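Local coordinates for hypothetical protein (Parabacteroides merdae, PDB 4OO3), which is a putative oxidoreductase of unknown substrate that probably binds a nicotinamide dinucleotide through its Rossmann-fold domain, at residues E11-L17 with K88-Q94; I143-D147 with H405-L410; S187-F192 with V303-F309; G213-V217 with Y285-I290. Residue numbers count along the deposited sequence, not the author numbering.

Contact 1. Residues E11-L17 with K88-Q94; sequences EVKLITL and KGNVMIQ
Pairing of the first and fourth strands of a Rossmann fold places strands 14-17 and 91-94 side by side at the middle of a parallel sheet. Their axes approach to 4.6 Å and cross at -30°, with Leu14 opposite Val91, Ile15 opposite Met92 and Thr16 opposite Ile93. Extended backbones exchange hydrogen bonds as parallel strands do: Val91 N to Lys13 O (3.2 Å), Ile15 N to Val91 O (2.8 Å), Ile93 N to Ile15 O (2.8 Å) and, weakly, Leu17 N to Ile93 O (3.4 Å). On one face, Leu14 (m, t) lays CD2 4.2 Å from both Val91 CB and Ile93 CG1, and Val12 CG1 meets Val91 CG2 at 3.8 Å. Helix 395-412 covers Val12 and Val91 there. On the other face, Ile15 fills the hollow left by Gly89, its CG1 3.6 Å from Gly89 CA, where any CB would clash. Beyond it, selenomethionine Met92 curls its SE to 3.9 Å from Leu17 CB, and helix 79-86 packs over Ile15 and Leu17. Just before strand 91-94, Asn90 (chi1 p) bridges backbone with its side-chain amide: ND2 donates to Glu11 O at 3.0 Å, and OD1 accepts from Lys13 N at 2.8 Å.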
# COMPACT_ATOMS: atom_id res chain seq x y z
N GLU A 11 0.77 -14.67 -22.92
CA GLU A 11 -0.62 -15.03 -22.60
C GLU A 11 -1.37 -13.89 -21.90
O GLU A 11 -2.57 -13.72 -22.10
CB GLU A 11 -0.67 -16.30 -21.74
CG GLU A 11 -0.20 -16.12 -20.30
CD GLU A 11 -0.29 -17.39 -19.48
OE1 GLU A 11 -0.64 -18.45 -20.03
OE2 GLU A 11 -0.01 -17.34 -18.26
N VAL A 12 -0.66 -13.14 -21.07
CA VAL A 12 -1.25 -12.00 -20.37
C VAL A 12 -1.21 -10.79 -21.28
O VAL A 12 -0.14 -10.43 -21.79
CB VAL A 12 -0.50 -11.70 -19.05
CG1 VAL A 12 -0.93 -10.36 -18.46
CG2 VAL A 12 -0.72 -12.82 -18.05
N LYS A 13 -2.37 -10.17 -21.49
CA LYS A 13 -2.49 -9.02 -22.38
C LYS A 13 -2.98 -7.82 -21.60
O LYS A 13 -4.15 -7.75 -21.23
CB LYS A 13 -3.48 -9.31 -23.51
CG LYS A 13 -2.89 -10.05 -24.70
CD LYS A 13 -3.46 -11.44 -24.86
CE LYS A 13 -2.87 -12.11 -26.09
NZ LYS A 13 -3.79 -13.14 -26.64
N LEU A 14 -2.09 -6.87 -21.36
CA LEU A 14 -2.37 -5.74 -20.47
C LEU A 14 -3.21 -4.63 -21.10
O LEU A 14 -3.00 -4.24 -22.24
CB LEU A 14 -1.07 -5.10 -19.96
CG LEU A 14 -0.10 -5.94 -19.13
CD1 LEU A 14 1.03 -5.05 -18.63
CD2 LEU A 14 -0.82 -6.63 -17.99
N ILE A 15 -4.16 -4.13 -20.32
CA ILE A 15 -4.87 -2.91 -20.63
C ILE A 15 -4.50 -1.92 -19.55
O ILE A 15 -4.57 -2.23 -18.37
CB ILE A 15 -6.40 -3.10 -20.56
CG1 ILE A 15 -6.85 -4.17 -21.55
CG2 ILE A 15 -7.09 -1.77 -20.82
CD1 ILE A 15 -8.28 -4.63 -21.33
N THR A 16 -4.12 -0.71 -19.93
CA THR A 16 -3.86 0.31 -18.94
C THR A 16 -4.96 1.34 -19.04
O THR A 16 -5.09 2.01 -20.05
CB THR A 16 -2.47 0.93 -19.15
OG1 THR A 16 -1.51 -0.13 -19.26
CG2 THR A 16 -2.11 1.83 -17.97
N LEU A 17 -5.76 1.45 -17.99
CA LEU A 17 -6.95 2.30 -18.01
C LEU A 17 -6.76 3.56 -17.18
O LEU A 17 -6.58 3.48 -15.96
CB LEU A 17 -8.15 1.52 -17.49
CG LEU A 17 -9.48 2.27 -17.45
CD1 LEU A 17 -9.94 2.66 -18.85
CD2 LEU A 17 -10.50 1.41 -16.74
N LYS A 88 -9.61 -5.82 -25.86
CA LYS A 88 -8.37 -6.25 -26.49
C LYS A 88 -7.39 -6.92 -25.53
O LYS A 88 -6.39 -7.50 -25.97
CB LYS A 88 -7.70 -5.07 -27.21
CG LYS A 88 -8.26 -4.82 -28.61
CD LYS A 88 -7.80 -3.48 -29.14
CE LYS A 88 -7.85 -3.40 -30.66
NZ LYS A 88 -7.24 -2.12 -31.12
N GLY A 89 -7.66 -6.85 -24.23
CA GLY A 89 -6.79 -7.42 -23.21
C GLY A 89 -7.54 -8.27 -22.21
O GLY A 89 -8.76 -8.29 -22.22
N ASN A 90 -6.79 -8.98 -21.36
CA ASN A 90 -7.37 -9.85 -20.34
C ASN A 90 -6.91 -9.54 -18.90
O ASN A 90 -7.34 -10.21 -17.97
CB ASN A 90 -7.10 -11.32 -20.67
CG ASN A 90 -5.62 -11.62 -20.81
OD1 ASN A 90 -4.77 -10.94 -20.23
ND2 ASN A 90 -5.31 -12.65 -21.57
N VAL A 91 -6.05 -8.53 -18.74
CA VAL A 91 -5.72 -8.00 -17.41
C VAL A 91 -5.65 -6.48 -17.48
O VAL A 91 -4.90 -5.93 -18.29
CB VAL A 91 -4.36 -8.51 -16.91
CG1 VAL A 91 -4.02 -7.89 -15.56
CG2 VAL A 91 -4.35 -10.03 -16.81
N MSE A 92 -6.42 -5.81 -16.62
CA MSE A 92 -6.47 -4.36 -16.59
C MSE A 92 -5.68 -3.85 -15.42
O MSE A 92 -5.82 -4.35 -14.30
CB MSE A 92 -7.93 -3.92 -16.46
CG MSE A 92 -8.11 -2.42 -16.69
SE MSE A 92 -7.95 -1.43 -14.99
CE MSE A 92 -9.77 -1.78 -14.35
N ILE A 93 -4.84 -2.84 -15.67
CA ILE A 93 -4.03 -2.22 -14.64
C ILE A 93 -4.60 -0.85 -14.28
O ILE A 93 -4.64 0.05 -15.12
CB ILE A 93 -2.57 -2.03 -15.13
CG1 ILE A 93 -1.98 -3.36 -15.60
CG2 ILE A 93 -1.73 -1.38 -14.03
CD1 ILE A 93 -1.94 -4.44 -14.54
N GLN A 94 -5.03 -0.68 -13.03
CA GLN A 94 -5.62 0.59 -12.59
C GLN A 94 -4.76 1.27 -11.51
O GLN A 94 -4.65 0.78 -10.40
CB GLN A 94 -7.06 0.39 -12.09
CG GLN A 94 -8.03 1.47 -12.56
CD GLN A 94 -7.64 2.88 -12.10
OE1 GLN A 94 -7.32 3.09 -10.93
NE2 GLN A 94 -7.64 3.84 -13.03
O HOH W 1 -4.05 2.85 -14.74

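Contact 2. Residues I143-D147 with H405-L410; sequences IMLYD and HFLDYL
Where two families of fold share one chain, a helix of the later part can cover the earlier sheet; here helix 395-412 lies against edge strand 145-147 of the Rossmann sheet. The extended segment 143-147 alternates its side chains, and CA atoms come no nearer than 7.3 Å (Met144 to Leu410) and 7.5 Å (Tyr146 to Phe406), so the Met144 and Tyr146 side chains span the gap, Met144 also reaching the helix backbone. Selenomethionine Met144 points toward the helix with chi1 at -95°, between wells, chi2 t and chi3 p. Its CE touches Phe406 CD1 at 3.3 Å, while its SE lies 3.4 Å from Tyr409 O, 4.1 Å from Tyr409 CB and 4.2 Å from Leu410 CD2. Leu145 turns away, into helices 98-110 and 125-140. Tyr146 (chi1 t) comes back, its CB converging on the same Phe406 CD1 at 3.6 Å and its OH 3.4 Å from His405 CE1. The Tyr146 and His405 rings, tilted by 28° with centroids 5.7 Å apart, barely overlap. Built on Met144, Tyr146, Phe406, Tyr409 and Leu410, the contact is chiefly apolar and relies on shape; the polar ends of Tyr146 and Asp147 are bound outside it, by Glu419 and Lys426.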
# COMPACT_ATOMS: atom_id res chain seq x y z
N ILE A 143 -12.64 -14.81 -12.24
CA ILE A 143 -11.54 -13.90 -12.54
C ILE A 143 -11.03 -13.31 -11.23
O ILE A 143 -11.66 -13.47 -10.18
CB ILE A 143 -11.94 -12.80 -13.56
CG1 ILE A 143 -13.16 -12.00 -13.10
CG2 ILE A 143 -12.21 -13.42 -14.93
CD1 ILE A 143 -13.54 -10.87 -14.03
N MSE A 144 -9.89 -12.66 -11.29
CA MSE A 144 -9.23 -12.17 -10.11
C MSE A 144 -9.29 -10.67 -10.04
O MSE A 144 -9.14 -9.99 -11.04
CB MSE A 144 -7.78 -12.58 -10.12
CG MSE A 144 -7.58 -13.86 -9.33
SE MSE A 144 -5.72 -14.43 -9.55
CE MSE A 144 -4.92 -12.78 -8.87
N LEU A 145 -9.52 -10.18 -8.83
CA LEU A 145 -9.34 -8.77 -8.48
C LEU A 145 -8.28 -8.74 -7.38
O LEU A 145 -8.42 -9.44 -6.38
CB LEU A 145 -10.66 -8.16 -7.98
CG LEU A 145 -10.62 -6.75 -7.38
CD1 LEU A 145 -10.01 -5.74 -8.35
CD2 LEU A 145 -12.01 -6.30 -6.98
N TYR A 146 -7.24 -7.94 -7.56
CA TYR A 146 -6.14 -7.89 -6.59
C TYR A 146 -5.61 -6.48 -6.45
O TYR A 146 -5.60 -5.72 -7.42
CB TYR A 146 -5.01 -8.81 -7.06
CG TYR A 146 -4.08 -9.28 -5.96
CD1 TYR A 146 -4.58 -9.85 -4.80
CD2 TYR A 146 -2.70 -9.22 -6.12
CE1 TYR A 146 -3.73 -10.30 -3.80
CE2 TYR A 146 -1.85 -9.68 -5.12
CZ TYR A 146 -2.38 -10.21 -3.97
OH TYR A 146 -1.56 -10.67 -2.97
N ASP A 147 -5.20 -6.11 -5.24
CA ASP A 147 -4.49 -4.85 -5.05
C ASP A 147 -3.01 -5.07 -4.71
O ASP A 147 -2.53 -6.19 -4.63
CB ASP A 147 -5.21 -3.90 -4.07
CG ASP A 147 -5.32 -4.43 -2.65
OD1 ASP A 147 -4.72 -5.47 -2.30
OD2 ASP A 147 -6.01 -3.75 -1.86
N HIS A 405 3.69 -12.26 -8.03
CA HIS A 405 2.73 -13.04 -7.25
C HIS A 405 1.38 -13.07 -7.98
O HIS A 405 0.76 -14.12 -8.09
CB HIS A 405 2.60 -12.49 -5.82
CG HIS A 405 1.61 -13.23 -4.96
ND1 HIS A 405 0.28 -12.88 -4.88
CD2 HIS A 405 1.76 -14.29 -4.13
CE1 HIS A 405 -0.35 -13.69 -4.06
NE2 HIS A 405 0.53 -14.56 -3.58
N PHE A 406 0.96 -11.91 -8.50
CA PHE A 406 -0.30 -11.80 -9.24
C PHE A 406 -0.28 -12.62 -10.53
O PHE A 406 -1.22 -13.35 -10.81
CB PHE A 406 -0.62 -10.32 -9.54
CG PHE A 406 -1.84 -10.12 -10.39
CD1 PHE A 406 -3.11 -10.13 -9.83
CD2 PHE A 406 -1.72 -9.93 -11.77
CE1 PHE A 406 -4.23 -9.94 -10.62
CE2 PHE A 406 -2.84 -9.75 -12.55
CZ PHE A 406 -4.10 -9.75 -11.98
N LEU A 407 0.80 -12.50 -11.29
CA LEU A 407 0.94 -13.28 -12.53
C LEU A 407 0.99 -14.80 -12.30
O LEU A 407 0.53 -15.56 -13.15
CB LEU A 407 2.19 -12.84 -13.31
CG LEU A 407 2.16 -11.42 -13.87
CD1 LEU A 407 3.54 -11.02 -14.36
CD2 LEU A 407 1.13 -11.29 -14.98
N ASP A 408 1.55 -15.23 -11.17
CA ASP A 408 1.49 -16.65 -10.78
C ASP A 408 0.07 -17.07 -10.51
O ASP A 408 -0.41 -18.07 -11.04
CB ASP A 408 2.30 -16.91 -9.50
CG ASP A 408 3.70 -17.39 -9.78
OD1 ASP A 408 3.86 -18.26 -10.65
OD2 ASP A 408 4.63 -16.90 -9.11
N TYR A 409 -0.61 -16.30 -9.67
CA TYR A 409 -1.92 -16.71 -9.21
C TYR A 409 -2.99 -16.65 -10.30
O TYR A 409 -4.02 -17.31 -10.18
CB TYR A 409 -2.32 -15.99 -7.91
CG TYR A 409 -1.81 -16.79 -6.73
CD1 TYR A 409 -2.39 -18.02 -6.42
CD2 TYR A 409 -0.73 -16.36 -5.96
CE1 TYR A 409 -1.93 -18.79 -5.36
CE2 TYR A 409 -0.27 -17.13 -4.90
CZ TYR A 409 -0.87 -18.34 -4.61
OH TYR A 409 -0.41 -19.10 -3.56
N LEU A 410 -2.72 -15.92 -11.37
CA LEU A 410 -3.56 -16.00 -12.57
C LEU A 410 -3.61 -17.43 -13.10
O LEU A 410 -4.67 -17.88 -13.54
CB LEU A 410 -3.06 -15.06 -13.68
CG LEU A 410 -3.37 -13.57 -13.54
CD1 LEU A 410 -2.71 -12.80 -14.68
CD2 LEU A 410 -4.88 -13.33 -13.52

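Contact 3. Residues S187-F192 with V303-F309; sequences SVHHLF and VIWNYTF
His190, Trp305 and Phe192, each with at least 80 Å² covered, illustrate how main-chain pairing and aromatic packing run on together. The axes of parallel strands 187-190 and 303-306 approach to 4.5 Å and cross at -26°, with Ser187, Val188, His189 and His190 opposite Val303, Ile304, Trp305 and Asn306. Backbone hydrogen bonds link Ile304 N to Ser187 O (2.9 Å), His189 N to Ile304 O (2.7 Å), Asn306 N to His189 O (2.9 Å) and Leu191 N to Asn306 O (2.9 Å). Trp305 (chi1 m, chi2 89°) receives His189 CB over its six-membered ring, a CH-pi contact 3.4 Å from the centroid, while Leu191 CD2 lies 3.7 Å from Trp305 CE3. On the other face, His190 (chi1 m) takes the Phe309 ring edge against its own face, T-shaped, centroids 5.2 Å apart; its ND1 is hydrogen-bonded to Asp315. Phe192 (chi1 t) sets CB 3.5 Å from Tyr307 CZ, and its N donates to Tyr307 O (2.8 Å). Thr308 OG1 donates to Phe192 O (2.7 Å). In the mixed sheet of the C-terminal domain, the pair lies between strands 282-294 and 316-322; helix 220-231 covers Ser187 and Val303, and helix 257-264 meets Phe192 and Tyr307.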
# COMPACT_ATOMS: atom_id res chain seq x y z
N SER A 187 2.94 6.75 10.54
CA SER A 187 3.79 7.15 9.42
C SER A 187 3.67 8.64 9.18
O SER A 187 2.59 9.21 9.31
CB SER A 187 3.39 6.40 8.15
OG SER A 187 3.35 5.01 8.37
N VAL A 188 4.80 9.25 8.82
CA VAL A 188 4.83 10.63 8.34
C VAL A 188 5.43 10.61 6.94
O VAL A 188 6.60 10.26 6.77
CB VAL A 188 5.68 11.53 9.25
CG1 VAL A 188 5.62 12.98 8.78
CG2 VAL A 188 5.21 11.41 10.70
N HIS A 189 4.61 10.96 5.95
CA HIS A 189 5.02 11.03 4.55
C HIS A 189 5.06 12.47 4.09
O HIS A 189 4.59 13.36 4.79
CB HIS A 189 4.05 10.23 3.68
CG HIS A 189 4.08 8.76 3.94
ND1 HIS A 189 5.11 7.95 3.50
CD2 HIS A 189 3.24 7.96 4.63
CE1 HIS A 189 4.88 6.71 3.89
NE2 HIS A 189 3.75 6.69 4.58
N HIS A 190 5.64 12.70 2.91
CA HIS A 190 5.83 14.06 2.40
C HIS A 190 5.38 14.22 0.95
O HIS A 190 5.64 13.35 0.12
CB HIS A 190 7.28 14.49 2.61
CG HIS A 190 7.66 14.56 4.05
ND1 HIS A 190 8.13 13.47 4.75
CD2 HIS A 190 7.60 15.58 4.94
CE1 HIS A 190 8.36 13.82 6.00
NE2 HIS A 190 8.04 15.10 6.14
N LEU A 191 4.70 15.33 0.66
CA LEU A 191 4.07 15.54 -0.64
C LEU A 191 5.11 15.86 -1.70
O LEU A 191 5.03 15.37 -2.83
CB LEU A 191 3.04 16.67 -0.57
CG LEU A 191 1.86 16.45 0.39
CD1 LEU A 191 1.26 17.78 0.82
CD2 LEU A 191 0.80 15.56 -0.23
N PHE A 192 6.10 16.66 -1.32
CA PHE A 192 7.13 17.12 -2.24
C PHE A 192 8.51 16.58 -1.85
O PHE A 192 8.98 16.78 -0.73
CB PHE A 192 7.19 18.65 -2.25
CG PHE A 192 8.18 19.20 -3.23
CD1 PHE A 192 8.04 18.97 -4.59
CD2 PHE A 192 9.28 19.94 -2.79
CE1 PHE A 192 8.96 19.46 -5.49
CE2 PHE A 192 10.20 20.44 -3.69
CZ PHE A 192 10.04 20.20 -5.05
N VAL A 303 -1.49 8.30 9.87
CA VAL A 303 -0.76 8.80 8.70
C VAL A 303 -0.79 10.32 8.68
O VAL A 303 -1.85 10.93 8.77
CB VAL A 303 -1.36 8.28 7.38
CG1 VAL A 303 -0.61 8.87 6.19
CG2 VAL A 303 -1.33 6.75 7.32
N ILE A 304 0.39 10.92 8.58
CA ILE A 304 0.53 12.35 8.38
C ILE A 304 1.26 12.62 7.06
O ILE A 304 2.25 11.96 6.75
CB ILE A 304 1.30 13.00 9.55
CG1 ILE A 304 0.46 12.91 10.84
CG2 ILE A 304 1.66 14.45 9.22
CD1 ILE A 304 1.13 13.44 12.09
N TRP A 305 0.74 13.57 6.29
CA TRP A 305 1.38 14.06 5.09
C TRP A 305 1.78 15.51 5.29
O TRP A 305 0.93 16.41 5.31
CB TRP A 305 0.44 13.93 3.89
CG TRP A 305 0.40 12.54 3.29
CD1 TRP A 305 -0.43 11.52 3.65
CD2 TRP A 305 1.23 12.04 2.25
NE1 TRP A 305 -0.17 10.41 2.89
CE2 TRP A 305 0.86 10.70 2.02
CE3 TRP A 305 2.28 12.58 1.49
CZ2 TRP A 305 1.47 9.90 1.06
CZ3 TRP A 305 2.89 11.79 0.54
CH2 TRP A 305 2.49 10.46 0.33
N ASN A 306 3.07 15.75 5.45
CA ASN A 306 3.59 17.10 5.46
C ASN A 306 4.04 17.47 4.05
O ASN A 306 4.08 16.62 3.16
CB ASN A 306 4.71 17.25 6.48
CG ASN A 306 4.21 17.17 7.91
OD1 ASN A 306 3.14 17.70 8.24
ND2 ASN A 306 4.97 16.50 8.76
N TYR A 307 4.34 18.75 3.84
CA TYR A 307 4.72 19.21 2.51
C TYR A 307 6.08 18.65 2.11
O TYR A 307 6.21 17.94 1.12
CB TYR A 307 4.74 20.73 2.40
CG TYR A 307 5.13 21.15 1.00
CD1 TYR A 307 4.29 20.87 -0.07
CD2 TYR A 307 6.35 21.75 0.74
CE1 TYR A 307 4.63 21.20 -1.36
CE2 TYR A 307 6.71 22.10 -0.56
CZ TYR A 307 5.84 21.82 -1.60
OH TYR A 307 6.17 22.14 -2.89
N THR A 308 7.10 18.98 2.89
CA THR A 308 8.44 18.50 2.60
C THR A 308 9.26 18.47 3.88
O THR A 308 8.88 19.10 4.87
CB THR A 308 9.12 19.36 1.51
OG1 THR A 308 10.19 18.62 0.91
CG2 THR A 308 9.66 20.67 2.09
N PHE A 309 10.36 17.73 3.86
CA PHE A 309 11.21 17.57 5.04
C PHE A 309 12.43 18.47 4.97
O PHE A 309 12.94 18.75 3.88
CB PHE A 309 11.63 16.10 5.23
CG PHE A 309 12.13 15.43 3.97
CD1 PHE A 309 13.43 15.64 3.52
CD2 PHE A 309 11.31 14.57 3.26
CE1 PHE A 309 13.89 15.01 2.37
CE2 PHE A 309 11.77 13.93 2.11
CZ PHE A 309 13.05 14.16 1.67

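Contact 4. Residues G213-V217 with Y285-I290; sequences GEGIV and YCNGDI
Ile216 (chi1 and chi2 t) lies along strand 282-294, its CB 4.1 Å from Gly288 CA, its CD1 3.5 Å from Asp289 O and its CG1 3.9 Å from Ile290 CG1. Gly288 makes the hollow: a CB there would strike Ile216. The closest pair of CA atoms is Gly215 and Cys286, 3.7 Å apart, and Gly215 too leaves no room for a side chain. Gly215 N donates to Tyr285 O at 2.9 Å, nearly linear at 177°. Segment 213-217 is irregular: Gly213 leaves helix 209-212 with positive phi, and Val217 N bonds back to Glu214 O at 3.1 Å. A water bridges the two segments, 3.0 Å from Glu214 OE1, 3.0 Å from Ile216 N and 2.9 Å from Asn287 O; Glu214 also salt-bridges Arg250, whose cation meets the Tyr285 ring. Helix 419-439 packs on Ile216 and Ile290. The arrangement exemplifies a loop between helices 209-212 and 220-231 packed on a strand through close glycine contacts from both sides, here in the C-terminal domain, a largely antiparallel mixed sheet with helices packed on it.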
# COMPACT_ATOMS: atom_id res chain seq x y z
N GLY A 213 -8.83 10.45 -2.55
CA GLY A 213 -9.22 9.85 -1.28
C GLY A 213 -8.63 10.63 -0.12
O GLY A 213 -7.61 11.31 -0.27
N GLU A 214 -9.28 10.56 1.04
CA GLU A 214 -8.76 11.25 2.22
C GLU A 214 -7.53 10.53 2.74
O GLU A 214 -7.32 9.36 2.46
CB GLU A 214 -9.82 11.33 3.32
CG GLU A 214 -11.03 12.19 2.95
CD GLU A 214 -11.46 13.16 4.05
OE1 GLU A 214 -10.86 13.15 5.15
OE2 GLU A 214 -12.41 13.94 3.80
N GLY A 215 -6.72 11.23 3.53
CA GLY A 215 -5.55 10.61 4.15
C GLY A 215 -5.89 9.34 4.93
O GLY A 215 -5.15 8.35 4.90
N ILE A 216 -7.03 9.37 5.61
CA ILE A 216 -7.46 8.28 6.47
C ILE A 216 -7.85 6.99 5.70
O ILE A 216 -7.98 5.94 6.31
CB ILE A 216 -8.61 8.76 7.40
CG1 ILE A 216 -8.85 7.79 8.56
CG2 ILE A 216 -9.91 8.97 6.63
CD1 ILE A 216 -9.85 8.31 9.57
N VAL A 217 -8.01 7.06 4.37
CA VAL A 217 -8.38 5.88 3.58
C VAL A 217 -7.30 5.44 2.57
O VAL A 217 -7.46 4.43 1.89
CB VAL A 217 -9.72 6.08 2.82
CG1 VAL A 217 -10.79 6.63 3.76
CG2 VAL A 217 -9.56 6.99 1.60
N TYR A 285 -7.36 17.36 3.50
CA TYR A 285 -7.57 16.34 4.54
C TYR A 285 -6.79 15.07 4.22
O TYR A 285 -7.36 13.99 4.05
CB TYR A 285 -9.06 16.02 4.72
CG TYR A 285 -9.80 16.98 5.64
CD1 TYR A 285 -10.40 18.13 5.14
CD2 TYR A 285 -9.90 16.71 7.00
CE1 TYR A 285 -11.09 19.00 5.98
CE2 TYR A 285 -10.58 17.57 7.85
CZ TYR A 285 -11.17 18.71 7.33
OH TYR A 285 -11.84 19.57 8.17
N CYS A 286 -5.47 15.21 4.16
CA CYS A 286 -4.54 14.12 3.86
C CYS A 286 -3.94 13.49 5.12
O CYS A 286 -2.97 12.76 5.04
CB CYS A 286 -3.41 14.63 2.94
SG CYS A 286 -2.54 16.10 3.54
N ASN A 287 -4.52 13.78 6.28
CA ASN A 287 -4.05 13.20 7.54
C ASN A 287 -5.20 12.50 8.23
O ASN A 287 -6.34 12.93 8.12
CB ASN A 287 -3.50 14.29 8.46
CG ASN A 287 -2.52 15.20 7.77
OD1 ASN A 287 -1.37 14.84 7.56
ND2 ASN A 287 -2.96 16.40 7.44
N GLY A 288 -4.90 11.41 8.92
CA GLY A 288 -5.92 10.75 9.73
C GLY A 288 -5.35 9.63 10.58
O GLY A 288 -4.22 9.20 10.36
N ASP A 289 -6.13 9.18 11.55
CA ASP A 289 -5.78 8.00 12.32
C ASP A 289 -7.00 7.18 12.68
O ASP A 289 -8.13 7.66 12.60
CB ASP A 289 -4.94 8.34 13.56
CG ASP A 289 -5.64 9.27 14.53
OD1 ASP A 289 -6.88 9.40 14.50
OD2 ASP A 289 -4.94 9.88 15.36
N ILE A 290 -6.77 5.92 13.04
CA ILE A 290 -7.85 4.99 13.35
C ILE A 290 -7.46 4.16 14.55
O ILE A 290 -6.34 3.64 14.60
CB ILE A 290 -8.14 4.01 12.19
CG1 ILE A 290 -8.05 4.72 10.83
CG2 ILE A 290 -9.50 3.33 12.39
CD1 ILE A 290 -8.26 3.81 9.63
O HOH W 2 -8.41 11.89 6.43

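Followed from the N terminus, the chain first closes contact 1, a loop of strands and helices that brings 88-94 back beside 11-17 within the Rossmann sheet. Contact 2 opens afterwards at the sheet's edge strand and closes only with helix 395-412, spanning 257 intervening residues. Inside that long excursion lies contact 3, and within contact 3 lies contact 4, so three closures nest while contact 1 stands in series before them. Contacts 1 and 2 touch through Val12 and Val91 packing on Phe406, Leu407 and Leu410. Contacts 3 and 4 meet across neighbouring strands 282-294 and 297-306 of the mixed sheet, 28 to 33 Å between centres from the other two.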